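Local coordinates for protein cell division GTPase FtsZ, diverged (Clostridium botulinum C, PDB 3V3T) that is a divergent member of the tubulin/FtsZ family of cytoskeletal proteins, with an N-terminal GTPase-type domain and a TubZ-like C-terminal domain, at residues 7-12 with 93-98; 17-22 with 174-179; 212-217 with 233-238; 245-250 with 283-288. The protein carries 1 engineered substitution. All blocks are in the same frame, centred on the assembly; numbering follows the deposited sequence. Where two conformers were deposited one is given.

Contact 1: residues 7-12 with 93-98; sequences IVFAPI and IFVATM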
loop_
_atom_site.group_PDB
_atom_site.type_symbol
_atom_site.label_atom_id
_atom_site.label_comp_id
_atom_site.label_asym_id
_atom_site.label_seq_id
_atom_site.Cartn_x
_atom_site.Cartn_y
_atom_site.Cartn_z
ATOM N N ILE A 7 -0.247 -13.542 -4.012
ATOM C CA ILE A 7 -0.328 -12.495 -3.022
ATOM C C ILE A 7 -1.349 -12.867 -1.978
ATOM O O ILE A 7 -2.438 -13.355 -2.310
ATOM C CB ILE A 7 -0.766 -11.164 -3.645
ATOM C CG1 ILE A 7 0.361 -10.584 -4.498
ATOM C CG2 ILE A 7 -1.141 -10.168 -2.551
ATOM C CD1 ILE A 7 -0.089 -9.472 -5.417
ATOM N N VAL A 8 -1.000 -12.642 -0.715
ATOM C CA VAL A 8 -1.992 -12.697 0.356
ATOM C C VAL A 8 -1.962 -11.392 1.109
ATOM O O VAL A 8 -0.894 -10.921 1.500
ATOM C CB VAL A 8 -1.750 -13.852 1.347
ATOM C CG1 VAL A 8 -0.326 -13.822 1.869
ATOM C CG2 VAL A 8 -2.740 -13.766 2.502
ATOM N N PHE A 9 -3.136 -10.796 1.289
ATOM C CA PHE A 9 -3.271 -9.581 2.078
ATOM C C PHE A 9 -3.615 -9.918 3.521
ATOM O O PHE A 9 -4.428 -10.811 3.801
ATOM C CB PHE A 9 -4.366 -8.676 1.501
ATOM C CG PHE A 9 -3.982 -8.007 0.213
ATOM C CD1 PHE A 9 -3.209 -6.857 0.219
ATOM C CD2 PHE A 9 -4.390 -8.524 -0.997
ATOM C CE1 PHE A 9 -2.842 -6.244 -0.952
ATOM C CE2 PHE A 9 -4.034 -7.904 -2.181
ATOM C CZ PHE A 9 -3.258 -6.765 -2.155
ATOM N N ALA A 10 -3.003 -9.187 4.436
ATOM C CA ALA A 10 -3.371 -9.285 5.830
ATOM C C ALA A 10 -3.796 -7.917 6.328
ATOM O O ALA A 10 -3.019 -7.214 6.975
ATOM C CB ALA A 10 -2.213 -9.818 6.645
ATOM N N PRO A 11 -5.032 -7.519 6.005
ATOM C CA PRO A 11 -5.564 -6.278 6.575
ATOM C C PRO A 11 -5.737 -6.460 8.075
ATOM O O PRO A 11 -6.122 -7.544 8.530
ATOM C CB PRO A 11 -6.917 -6.122 5.888
ATOM C CG PRO A 11 -7.297 -7.513 5.495
ATOM C CD PRO A 11 -6.026 -8.250 5.203
ATOM N N ILE A 12 -5.425 -5.414 8.832
ATOM C CA ILE A 12 -5.507 -5.460 10.280
ATOM C C ILE A 12 -6.266 -4.234 10.754
ATOM O O ILE A 12 -5.826 -3.097 10.544
ATOM C CB ILE A 12 -4.096 -5.494 10.926
ATOM C CG1 ILE A 12 -3.393 -6.815 10.581
ATOM C CG2 ILE A 12 -4.183 -5.283 12.445
ATOM C CD1 ILE A 12 -2.035 -6.962 11.172
ATOM N N ILE A 93 1.158 -8.909 2.184
ATOM C CA ILE A 93 1.002 -7.469 2.276
ATOM C C ILE A 93 0.045 -7.112 3.385
ATOM O O ILE A 93 -1.143 -7.429 3.327
ATOM C CB ILE A 93 0.549 -6.855 0.929
ATOM C CG1 ILE A 93 1.514 -7.271 -0.197
ATOM C CG2 ILE A 93 0.472 -5.311 1.029
ATOM C CD1 ILE A 93 1.030 -6.844 -1.632
ATOM N N PHE A 94 0.579 -6.482 4.422
ATOM C CA PHE A 94 -0.246 -6.041 5.526
ATOM C C PHE A 94 -0.838 -4.698 5.124
ATOM O O PHE A 94 -0.219 -3.916 4.396
ATOM C CB PHE A 94 0.600 -5.888 6.795
ATOM C CG PHE A 94 1.141 -7.178 7.308
ATOM C CD1 PHE A 94 0.430 -7.913 8.245
ATOM C CD2 PHE A 94 2.351 -7.675 6.838
ATOM C CE1 PHE A 94 0.919 -9.126 8.708
ATOM C CE2 PHE A 94 2.851 -8.871 7.306
ATOM C CZ PHE A 94 2.125 -9.605 8.241
ATOM N N VAL A 95 -2.037 -4.433 5.608
ATOM C CA VAL A 95 -2.749 -3.226 5.241
ATOM C C VAL A 95 -3.376 -2.625 6.482
ATOM O O VAL A 95 -4.090 -3.313 7.215
ATOM C CB VAL A 95 -3.855 -3.554 4.242
ATOM C CG1 VAL A 95 -4.478 -2.282 3.733
ATOM C CG2 VAL A 95 -3.292 -4.381 3.072
ATOM N N ALA A 96 -3.106 -1.354 6.742
ATOM C CA ALA A 96 -3.678 -0.729 7.926
ATOM C C ALA A 96 -3.954 0.754 7.749
ATOM O O ALA A 96 -3.201 1.470 7.083
ATOM C CB ALA A 96 -2.747 -0.937 9.119
ATOM N N THR A 97 -5.023 1.210 8.384
ATOM C CA THR A 97 -5.251 2.628 8.597
ATOM C C THR A 97 -4.388 3.009 9.794
ATOM O O THR A 97 -4.590 2.513 10.903
ATOM C CB THR A 97 -6.746 2.912 8.877
ATOM O OG1 THR A 97 -7.492 2.635 7.689
ATOM C CG2 THR A 97 -6.965 4.363 9.233
ATOM N N MET A 98 -3.416 3.882 9.557
ATOM C CA MET A 98 -2.382 4.146 10.541
ATOM C C MET A 98 -2.886 4.895 11.753
ATOM O O MET A 98 -2.242 4.880 12.803
ATOM C CB MET A 98 -1.207 4.857 9.882
ATOM C CG MET A 98 -0.598 4.002 8.784
ATOM S SD MET A 98 0.655 4.815 7.777
ATOM C CE MET A 98 1.973 5.098 8.954
HETATM O O HOH W 1 -6.701 -0.778 9.922
#
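I93 opens the contact by lying alongside F9, both side chains pointing the same way from two neighbouring parallel strands. Its CB sits 3.8 Å from F9 CD1, and its CD1 reaches past the ring to I7 CG2. The backbone of I93 is held at both ends: its N donates to V8 O, and its O takes the amide of A10 at 2.8 Å (I93 O to A10 N), the donor standing well above the carbonyl plane. F94 turns to the other face of the sheet, where its CD1 rests 3.6 Å from A10 CB and also meets I12 CD1. Strands 7-11 and 91-97 are adjacent in the parallel part of the central sheet, in the Rossmann-like GTPase domain, with helix 14-26 packed over the F9 and V95 face and helix 101-117 over the F94 face. Next comes V95, whose CG2 meets F9 CD1 at 3.8 Å, while its N makes a longer bond, 3.3 Å, to A10 O. P11 has no amide hydrogen, but its CA makes a C-H...O contact with V95 O, the same oxygen that accepts from I12 N at 3.0 Å. A96 sets its CB 4.0 Å from I12 O. At T97 the direct pairing gives way to a water, which accepts from T97 N and donates to I12 O at 2.6 Å.

Contact 2: residues 17-22 with 174-179; sequences GNIVDT and DINKEF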
loop_
_atom_site.group_PDB
_atom_site.type_symbol
_atom_site.label_atom_id
_atom_site.label_comp_id
_atom_site.label_asym_id
_atom_site.label_seq_id
_atom_site.Cartn_x
_atom_site.Cartn_y
_atom_site.Cartn_z
ATOM N N GLY A 17 -9.279 -3.424 6.543
ATOM C CA GLY A 17 -10.200 -4.440 6.081
ATOM C C GLY A 17 -11.051 -3.893 4.955
ATOM O O GLY A 17 -11.323 -4.579 3.967
ATOM N N ASN A 18 -11.480 -2.646 5.101
ATOM C CA ASN A 18 -12.313 -2.011 4.080
ATOM C C ASN A 18 -11.570 -1.876 2.761
ATOM O O ASN A 18 -12.154 -2.017 1.685
ATOM C CB ASN A 18 -12.819 -0.649 4.571
ATOM C CG ASN A 18 -13.865 -0.786 5.682
ATOM O OD1 ASN A 18 -14.500 -1.838 5.828
ATOM N ND2 ASN A 18 -14.034 0.266 6.474
ATOM N N ILE A 19 -10.269 -1.627 2.852
ATOM C CA ILE A 19 -9.437 -1.512 1.670
ATOM C C ILE A 19 -9.340 -2.835 0.929
ATOM O O ILE A 19 -9.519 -2.896 -0.288
ATOM C CB ILE A 19 -8.039 -1.008 2.035
ATOM C CG1 ILE A 19 -8.112 0.482 2.411
ATOM C CG2 ILE A 19 -7.084 -1.217 0.867
ATOM C CD1 ILE A 19 -6.880 1.012 3.101
ATOM N N VAL A 20 -9.071 -3.904 1.665
ATOM C CA VAL A 20 -8.943 -5.217 1.044
ATOM C C VAL A 20 -10.285 -5.764 0.575
ATOM O O VAL A 20 -10.368 -6.379 -0.486
ATOM C CB VAL A 20 -8.201 -6.202 1.971
ATOM C CG1 VAL A 20 -8.136 -7.605 1.351
ATOM C CG2 VAL A 20 -6.802 -5.676 2.212
ATOM N N ASP A 21 -11.332 -5.524 1.360
ATOM C CA ASP A 21 -12.688 -5.887 0.973
ATOM C C ASP A 21 -13.059 -5.202 -0.343
ATOM O O ASP A 21 -13.667 -5.805 -1.225
ATOM C CB ASP A 21 -13.657 -5.453 2.068
ATOM C CG ASP A 21 -14.979 -6.172 1.996
ATOM O OD1 ASP A 21 -15.001 -7.316 1.498
ATOM O OD2 ASP A 21 -15.993 -5.598 2.454
ATOM N N THR A 22 -12.694 -3.930 -0.475
ATOM C CA THR A 22 -12.965 -3.196 -1.712
ATOM C C THR A 22 -12.199 -3.795 -2.886
ATOM O O THR A 22 -12.767 -4.032 -3.950
ATOM C CB THR A 22 -12.614 -1.698 -1.572
ATOM O OG1 THR A 22 -13.530 -1.090 -0.661
ATOM C CG2 THR A 22 -12.704 -0.984 -2.920
ATOM N N ASP A 174 -13.199 6.900 -1.229
ATOM C CA ASP A 174 -12.619 7.225 -2.532
ATOM C C ASP A 174 -11.144 6.843 -2.614
ATOM O O ASP A 174 -10.652 6.441 -3.674
ATOM C CB ASP A 174 -12.805 8.701 -2.866
ATOM C CG ASP A 174 -14.256 9.075 -3.070
ATOM O OD1 ASP A 174 -14.991 8.315 -3.756
ATOM O OD2 ASP A 174 -14.659 10.136 -2.542
ATOM N N ILE A 175 -10.432 6.970 -1.502
ATOM C CA ILE A 175 -9.052 6.511 -1.462
ATOM C C ILE A 175 -9.037 5.010 -1.711
ATOM O O ILE A 175 -8.256 4.504 -2.513
ATOM C CB ILE A 175 -8.413 6.791 -0.109
ATOM C CG1 ILE A 175 -8.386 8.300 0.166
ATOM C CG2 ILE A 175 -6.997 6.163 -0.043
ATOM C CD1 ILE A 175 -7.383 9.060 -0.667
ATOM N N ASN A 176 -9.934 4.310 -1.028
ATOM C CA ASN A 176 -9.995 2.854 -1.061
ATOM C C ASN A 176 -10.298 2.332 -2.450
ATOM O O ASN A 176 -9.627 1.433 -2.942
ATOM C CB ASN A 176 -11.068 2.356 -0.086
ATOM C CG ASN A 176 -10.705 2.622 1.351
ATOM O OD1 ASN A 176 -9.658 3.210 1.633
ATOM N ND2 ASN A 176 -11.557 2.196 2.272
ATOM N N LYS A 177 -11.323 2.901 -3.073
ATOM C CA LYS A 177 -11.743 2.463 -4.390
ATOM C C LYS A 177 -10.649 2.717 -5.391
ATOM O O LYS A 177 -10.396 1.890 -6.267
ATOM C CB LYS A 177 -13.000 3.208 -4.836
ATOM C CG LYS A 177 -14.273 2.795 -4.127
ATOM C CD LYS A 177 -15.432 3.682 -4.580
ATOM C CE LYS A 177 -16.721 3.356 -3.842
ATOM N NZ LYS A 177 -17.892 4.089 -4.425
ATOM N N GLU A 178 -10.017 3.882 -5.287
ATOM C CA GLU A 178 -8.994 4.237 -6.255
ATOM C C GLU A 178 -7.753 3.369 -6.088
ATOM O O GLU A 178 -7.152 2.945 -7.081
ATOM C CB GLU A 178 -8.633 5.715 -6.169
ATOM C CG GLU A 178 -7.663 6.132 -7.249
ATOM C CD GLU A 178 -7.832 7.578 -7.678
ATOM O OE1 GLU A 178 -8.830 8.237 -7.264
ATOM O OE2 GLU A 178 -6.952 8.044 -8.437
ATOM N N PHE A 179 -7.373 3.091 -4.844
ATOM C CA PHE A 179 -6.205 2.244 -4.632
ATOM C C PHE A 179 -6.449 0.865 -5.196
ATOM O O PHE A 179 -5.580 0.292 -5.856
ATOM C CB PHE A 179 -5.801 2.093 -3.168
ATOM C CG PHE A 179 -4.683 1.091 -2.974
ATOM C CD1 PHE A 179 -3.370 1.430 -3.293
ATOM C CD2 PHE A 179 -4.955 -0.204 -2.538
ATOM C CE1 PHE A 179 -2.333 0.505 -3.141
ATOM C CE2 PHE A 179 -3.930 -1.134 -2.382
ATOM C CZ PHE A 179 -2.619 -0.786 -2.675
HETATM O O HOH W 2 -14.337 1.283 1.517
#
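I19 and N176 meet at about a right angle where helix 14-26 passes helix 172-187, the short segments inclined at 41° with their axes 8.8 Å apart. The ethyl arm of I19 does the touching: CG1 lies 3.2 Å from N176 OD1, close for a methylene, and CD1 lies 3.8 Å from the same OD1. In N176, CG is anti to the carbonyl carbon (chi1 -67°), and the amide it carries spans two neighbours, with OD1 on I19 and ND2 near CB of N18. The other branch of I19, CG2, is anti to its backbone N and meets F179 CD2 at 4.1 Å, the side chains again crossing at about a right angle. I19 also touches V128 of strand 122-129, while F179 reaches Y162 and L164 of strand 160-165, so this side rests on the central sheet of the tubulin-like fold. One turn on, T22 CG2 lies against the backbone of helix 172-187, 3.9 Å from both N176 O and K177 CA. Its OG1 is turned back to donate to N18 O at 2.9 Å; that oxygen also receives T22 N, from the opposite face of its plane. A water accepts from N176 ND2 at 3.0 Å and donates weakly to T22 OG1. No hydrogen bond joins the segments directly: I19 packs on an amide and an aromatic ring, and a water bridge, weak on its threonine side, spans the more exposed edge.

Contact 3: residues 212-217 with 233-238; sequences SNVILE and KESIFA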
loop_
_atom_site.group_PDB
_atom_site.type_symbol
_atom_site.label_atom_id
_atom_site.label_comp_id
_atom_site.label_asym_id
_atom_site.label_seq_id
_atom_site.Cartn_x
_atom_site.Cartn_y
_atom_site.Cartn_z
ATOM N N SER A 212 9.467 2.397 -1.401
ATOM C CA SER A 212 8.161 2.920 -1.718
ATOM C C SER A 212 7.761 2.770 -3.167
ATOM O O SER A 212 8.532 3.015 -4.087
ATOM C CB SER A 212 8.039 4.380 -1.274
ATOM O OG SER A 212 7.178 4.454 -0.167
ATOM N N ASN A 213 6.510 2.385 -3.328
ATOM C CA ASN A 213 5.948 2.208 -4.639
ATOM C C ASN A 213 4.813 3.231 -4.852
ATOM O O ASN A 213 4.062 3.557 -3.933
ATOM C CB ASN A 213 5.498 0.744 -4.809
ATOM C CG ASN A 213 6.684 -0.256 -4.785
ATOM O OD1 ASN A 213 7.833 0.096 -4.456
ATOM N ND2 ASN A 213 6.394 -1.513 -5.130
ATOM N N VAL A 214 4.736 3.785 -6.062
ATOM C CA VAL A 214 3.649 4.703 -6.406
ATOM C C VAL A 214 3.068 4.290 -7.779
ATOM O O VAL A 214 3.813 3.977 -8.708
ATOM C CB VAL A 214 4.115 6.186 -6.410
ATOM C CG1 VAL A 214 3.102 7.081 -7.116
ATOM C CG2 VAL A 214 4.326 6.670 -4.988
ATOM N N ILE A 215 1.742 4.251 -7.888
ATOM C CA ILE A 215 1.077 3.867 -9.131
ATOM C C ILE A 215 0.346 5.086 -9.671
ATOM O O ILE A 215 -0.421 5.711 -8.941
ATOM C CB ILE A 215 0.043 2.727 -8.891
ATOM C CG1 ILE A 215 0.702 1.534 -8.197
ATOM C CG2 ILE A 215 -0.627 2.309 -10.203
ATOM C CD1 ILE A 215 -0.266 0.439 -7.793
ATOM N N LEU A 216 0.584 5.428 -10.936
ATOM C CA LEU A 216 -0.073 6.582 -11.562
ATOM C C LEU A 216 -0.818 6.199 -12.824
ATOM O O LEU A 216 -0.312 5.438 -13.639
ATOM C CB LEU A 216 0.952 7.649 -11.941
ATOM C CG LEU A 216 1.839 8.183 -10.810
ATOM C CD1 LEU A 216 2.999 9.000 -11.386
ATOM C CD2 LEU A 216 1.018 9.015 -9.836
ATOM N N GLU A 217 -2.016 6.741 -12.995
ATOM C CA GLU A 217 -2.686 6.672 -14.282
ATOM C C GLU A 217 -2.934 8.077 -14.847
ATOM O O GLU A 217 -3.267 9.010 -14.116
ATOM C CB GLU A 217 -3.958 5.829 -14.195
ATOM C CG GLU A 217 -3.655 4.338 -14.009
ATOM C CD GLU A 217 -4.894 3.474 -13.901
ATOM O OE1 GLU A 217 -6.011 3.998 -14.045
ATOM O OE2 GLU A 217 -4.753 2.254 -13.671
ATOM N N LYS A 233 -0.059 15.367 -8.831
ATOM C CA LYS A 233 -0.698 16.305 -7.926
ATOM C C LYS A 233 -1.945 15.712 -7.264
ATOM O O LYS A 233 -2.189 15.922 -6.067
ATOM C CB LYS A 233 -1.056 17.577 -8.659
ATOM C CG LYS A 233 0.113 18.534 -8.776
ATOM C CD LYS A 233 0.545 19.065 -7.408
ATOM C CE LYS A 233 1.816 19.899 -7.531
ATOM N NZ LYS A 233 2.233 20.491 -6.237
ATOM N N GLU A 234 -2.729 14.977 -8.050
ATOM C CA GLU A 234 -3.985 14.410 -7.573
ATOM C C GLU A 234 -3.802 13.034 -6.950
ATOM O O GLU A 234 -4.777 12.402 -6.531
ATOM C CB GLU A 234 -5.001 14.344 -8.720
ATOM C CG GLU A 234 -5.406 15.734 -9.231
ATOM C CD GLU A 234 -6.449 15.685 -10.329
ATOM O OE1 GLU A 234 -6.660 14.599 -10.903
ATOM O OE2 GLU A 234 -7.060 16.738 -10.620
ATOM N N SER A 235 -2.559 12.569 -6.888
ATOM C CA SER A 235 -2.284 11.181 -6.489
ATOM C C SER A 235 -2.777 10.836 -5.081
ATOM O O SER A 235 -2.624 11.622 -4.154
ATOM C CB SER A 235 -0.790 10.868 -6.603
ATOM O OG SER A 235 -0.539 9.518 -6.289
ATOM N N ILE A 236 -3.367 9.654 -4.925
ATOM C CA ILE A 236 -3.799 9.209 -3.611
ATOM C C ILE A 236 -2.633 8.742 -2.742
ATOM O O ILE A 236 -2.790 8.571 -1.523
ATOM C CB ILE A 236 -4.821 8.074 -3.684
ATOM C CG1 ILE A 236 -4.225 6.863 -4.411
ATOM C CG2 ILE A 236 -6.087 8.561 -4.324
ATOM C CD1 ILE A 236 -4.979 5.585 -4.163
ATOM N N PHE A 237 -1.481 8.517 -3.369
ATOM C CA PHE A 237 -0.244 8.185 -2.644
ATOM C C PHE A 237 0.406 9.399 -2.002
ATOM O O PHE A 237 0.365 10.487 -2.555
ATOM C CB PHE A 237 0.781 7.536 -3.568
ATOM C CG PHE A 237 0.407 6.155 -3.995
ATOM C CD1 PHE A 237 0.930 5.053 -3.355
ATOM C CD2 PHE A 237 -0.496 5.959 -5.029
ATOM C CE1 PHE A 237 0.564 3.756 -3.753
ATOM C CE2 PHE A 237 -0.854 4.666 -5.431
ATOM C CZ PHE A 237 -0.323 3.576 -4.788
ATOM N N ALA A 238 1.004 9.193 -0.828
ATOM C CA ALA A 238 1.695 10.257 -0.124
ATOM C C ALA A 238 2.757 10.883 -1.020
ATOM O O ALA A 238 3.528 10.187 -1.675
ATOM C CB ALA A 238 2.328 9.723 1.133
HETATM O O HOH W 3 -1.838 7.870 -7.723
#
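The ring of F237 lies with one face against the backbone of strand 211-217. CA of V214 stands 4.1 Å from the ring centroid, only 12° off the normal, a CH-pi contact over the centre, and I215 N sits above the same face, displaced toward the rim, 3.6 Å from F237 CE2. At CE1 the ring meets N213 O obliquely, at 3.5 Å. This is a loop packed on a sheet: the chain leaving helix 224-233 runs under a strand of the TubZ-like C-terminal domain, and F237 is the residue that presses into it, touching L164 of the neighbouring strand 160-165 as well. With CG anti to its carbonyl carbon (chi1 -70°), F237 brings its ring up to the strand. V214 and F237 slide past each other in opposite directions, with V214 CG2 3.9 Å from F237 CB, while I215 crosses the ring obliquely and brings CB and CG1 to its CE2 and CZ. I215 also touches L182 and F186 of helix 172-187. Two residues earlier, S235 faces the strand with OG anti to its backbone N (chi1 -177°). The hydroxyl accepts from F237 N at 3.2 Å, closing an ST turn that ties the loop to itself just ahead of the aromatic residue. L216 packs CD2 against this serine, 3.9 Å from OG. No hydrogen bond runs directly between the segments; instead one water donates to I215 O at 2.9 Å and lies 2.5 Å from S235 OG.

Contact 4: residues 245-250 with 283-288; sequences CEFMGI and VATGIE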
loop_
_atom_site.group_PDB
_atom_site.type_symbol
_atom_site.label_atom_id
_atom_site.label_comp_id
_atom_site.label_asym_id
_atom_site.label_seq_id
_atom_site.Cartn_x
_atom_site.Cartn_y
_atom_site.Cartn_z
ATOM N N CYS A 245 13.817 6.531 -8.782
ATOM C CA CYS A 245 13.247 5.281 -8.318
ATOM C C CYS A 245 14.134 4.146 -8.792
ATOM O O CYS A 245 15.151 4.368 -9.439
ATOM C CB CYS A 245 11.806 5.095 -8.797
ATOM S SG CYS A 245 11.614 5.104 -10.563
ATOM N N GLU A 246 13.747 2.924 -8.472
ATOM C CA GLU A 246 14.581 1.777 -8.791
ATOM C C GLU A 246 14.107 1.122 -10.094
ATOM O O GLU A 246 14.787 1.197 -11.111
ATOM C CB GLU A 246 14.569 0.797 -7.608
ATOM C CG GLU A 246 15.946 0.320 -7.161
ATOM C CD GLU A 246 16.916 1.453 -6.859
ATOM O OE1 GLU A 246 16.483 2.514 -6.371
ATOM O OE2 GLU A 246 18.121 1.277 -7.110
ATOM N N PHE A 247 12.947 0.477 -10.065
ATOM C CA PHE A 247 12.364 -0.080 -11.281
ATOM C C PHE A 247 11.087 0.683 -11.613
ATOM O O PHE A 247 10.297 0.993 -10.723
ATOM C CB PHE A 247 12.003 -1.552 -11.113
ATOM C CG PHE A 247 13.172 -2.449 -10.850
ATOM C CD1 PHE A 247 14.462 -2.035 -11.116
ATOM C CD2 PHE A 247 12.973 -3.724 -10.346
ATOM C CE1 PHE A 247 15.538 -2.873 -10.885
ATOM C CE2 PHE A 247 14.041 -4.565 -10.114
ATOM C CZ PHE A 247 15.327 -4.141 -10.384
ATOM N N MET A 248 10.899 0.986 -12.894
ATOM C CA MET A 248 9.689 1.637 -13.355
ATOM C C MET A 248 8.964 0.765 -14.369
ATOM O O MET A 248 9.587 0.173 -15.243
ATOM C CB MET A 248 10.025 2.992 -13.965
ATOM C CG MET A 248 8.833 3.748 -14.475
ATOM S SD MET A 248 9.308 5.374 -15.129
ATOM C CE MET A 248 9.721 6.232 -13.629
ATOM N N GLY A 249 7.649 0.650 -14.218
ATOM C CA GLY A 249 6.840 -0.078 -15.177
ATOM C C GLY A 249 5.935 0.870 -15.935
ATOM O O GLY A 249 5.279 1.727 -15.336
ATOM N N ILE A 250 5.904 0.730 -17.256
ATOM C CA ILE A 250 5.128 1.628 -18.097
ATOM C C ILE A 250 4.265 0.833 -19.063
ATOM O O ILE A 250 4.782 0.101 -19.898
ATOM C CB ILE A 250 6.056 2.561 -18.905
ATOM C CG1 ILE A 250 6.857 3.464 -17.965
ATOM C CG2 ILE A 250 5.262 3.411 -19.898
ATOM C CD1 ILE A 250 7.969 4.207 -18.660
ATOM N N VAL A 283 4.123 2.601 -12.969
ATOM C CA VAL A 283 4.412 2.119 -11.639
ATOM C C VAL A 283 5.863 2.420 -11.325
ATOM O O VAL A 283 6.757 1.951 -12.030
ATOM C CB VAL A 283 4.196 0.604 -11.551
ATOM C CG1 VAL A 283 4.456 0.115 -10.123
ATOM C CG2 VAL A 283 2.783 0.259 -11.995
ATOM N N ALA A 284 6.088 3.213 -10.281
ATOM C CA ALA A 284 7.432 3.566 -9.848
ATOM C C ALA A 284 7.728 2.901 -8.505
ATOM O O ALA A 284 6.985 3.089 -7.547
ATOM C CB ALA A 284 7.573 5.078 -9.740
ATOM N N THR A 285 8.804 2.120 -8.441
ATOM C CA THR A 285 9.116 1.362 -7.232
ATOM C C THR A 285 10.514 1.695 -6.728
ATOM O O THR A 285 11.368 2.111 -7.491
ATOM C CB THR A 285 9.044 -0.162 -7.502
ATOM O OG1 THR A 285 10.079 -0.529 -8.423
ATOM C CG2 THR A 285 7.692 -0.536 -8.107
ATOM N N GLY A 286 10.751 1.505 -5.440
ATOM C CA GLY A 286 12.055 1.779 -4.867
ATOM C C GLY A 286 12.265 3.250 -4.550
ATOM O O GLY A 286 13.393 3.696 -4.388
ATOM N N ILE A 287 11.177 4.007 -4.466
ATOM C CA ILE A 287 11.262 5.417 -4.116
ATOM C C ILE A 287 11.611 5.561 -2.645
ATOM O O ILE A 287 11.078 4.833 -1.799
ATOM C CB ILE A 287 9.910 6.125 -4.371
ATOM C CG1 ILE A 287 9.602 6.175 -5.864
ATOM C CG2 ILE A 287 9.913 7.527 -3.794
ATOM C CD1 ILE A 287 8.159 6.592 -6.187
ATOM N N GLU A 288 12.484 6.503 -2.312
ATOM C CA GLU A 288 12.754 6.738 -0.894
ATOM C C GLU A 288 11.428 6.946 -0.168
ATOM O O GLU A 288 10.592 7.708 -0.626
ATOM C CB GLU A 288 13.664 7.944 -0.693
ATOM C CG GLU A 288 14.673 7.749 0.413
ATOM C CD GLU A 288 15.581 6.561 0.155
ATOM O OE1 GLU A 288 16.011 6.382 -1.007
ATOM O OE2 GLU A 288 15.853 5.798 1.110
#
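Strands 247-252 and 281-287 run antiparallel here, 173° between the short segments, with G249 and V283 as a hydrogen-bonded pair: G249 N to V283 O at 2.7 Å and V283 N to G249 O at 2.8 Å. Just before it in the first strand is a classic beta bulge, with E246 and F247 both facing T285. E246 N makes the shorter bond to T285 O, 2.7 Å, whereas F247 N reaches that oxygen only weakly. T285 has OG1 in the crowded position between its own N and carbonyl carbon (chi1 66°), from where it donates to F247 O at 2.8 Å; T285 N supplies a second bond to F247 O, 3.0 Å. The F247 side chain touches M209 and R270. C245 lays CB 3.8 Å from I287 CG1 and puts SG near A284 CB at 4.1 Å. G286 fits where a CB would collide with E246 CB, and at its backbone angles (phi 82°) a CB would also press on the carbonyl O of T285; it begins a G1 bulge with I287 opposite S212 of strand 211-217. A284 and M248 share the face covered by V265 of helix 258-265. The join is mostly main-chain bonding; at the bulge, a threonine hydroxyl adds a second donor to one carbonyl and should fix the rotation of the T285 side chain.

Contacts 1, 3 and 4 all reach one mixed beta-sheet shared by the GTPase-type and TubZ-like parts of the chain, while contact 2 is made by helices packed on it. Contact 2 touches contact 1 through V20, whose CG2 lies 3.7 Å from P11 CB and 3.8 Å from V95 CG2. It also meets contact 3, where I236 CD1 comes within 3.5 Å of F179 N. Contacts 3 and 4 share neighbouring strands, 211-217 and 281-287, with V214 N 2.8 Å from A284 O, a probable hydrogen bond. Contacts 1 and 4 do not touch: their centres are about 21 Å apart and their nearest atoms about 11 Å.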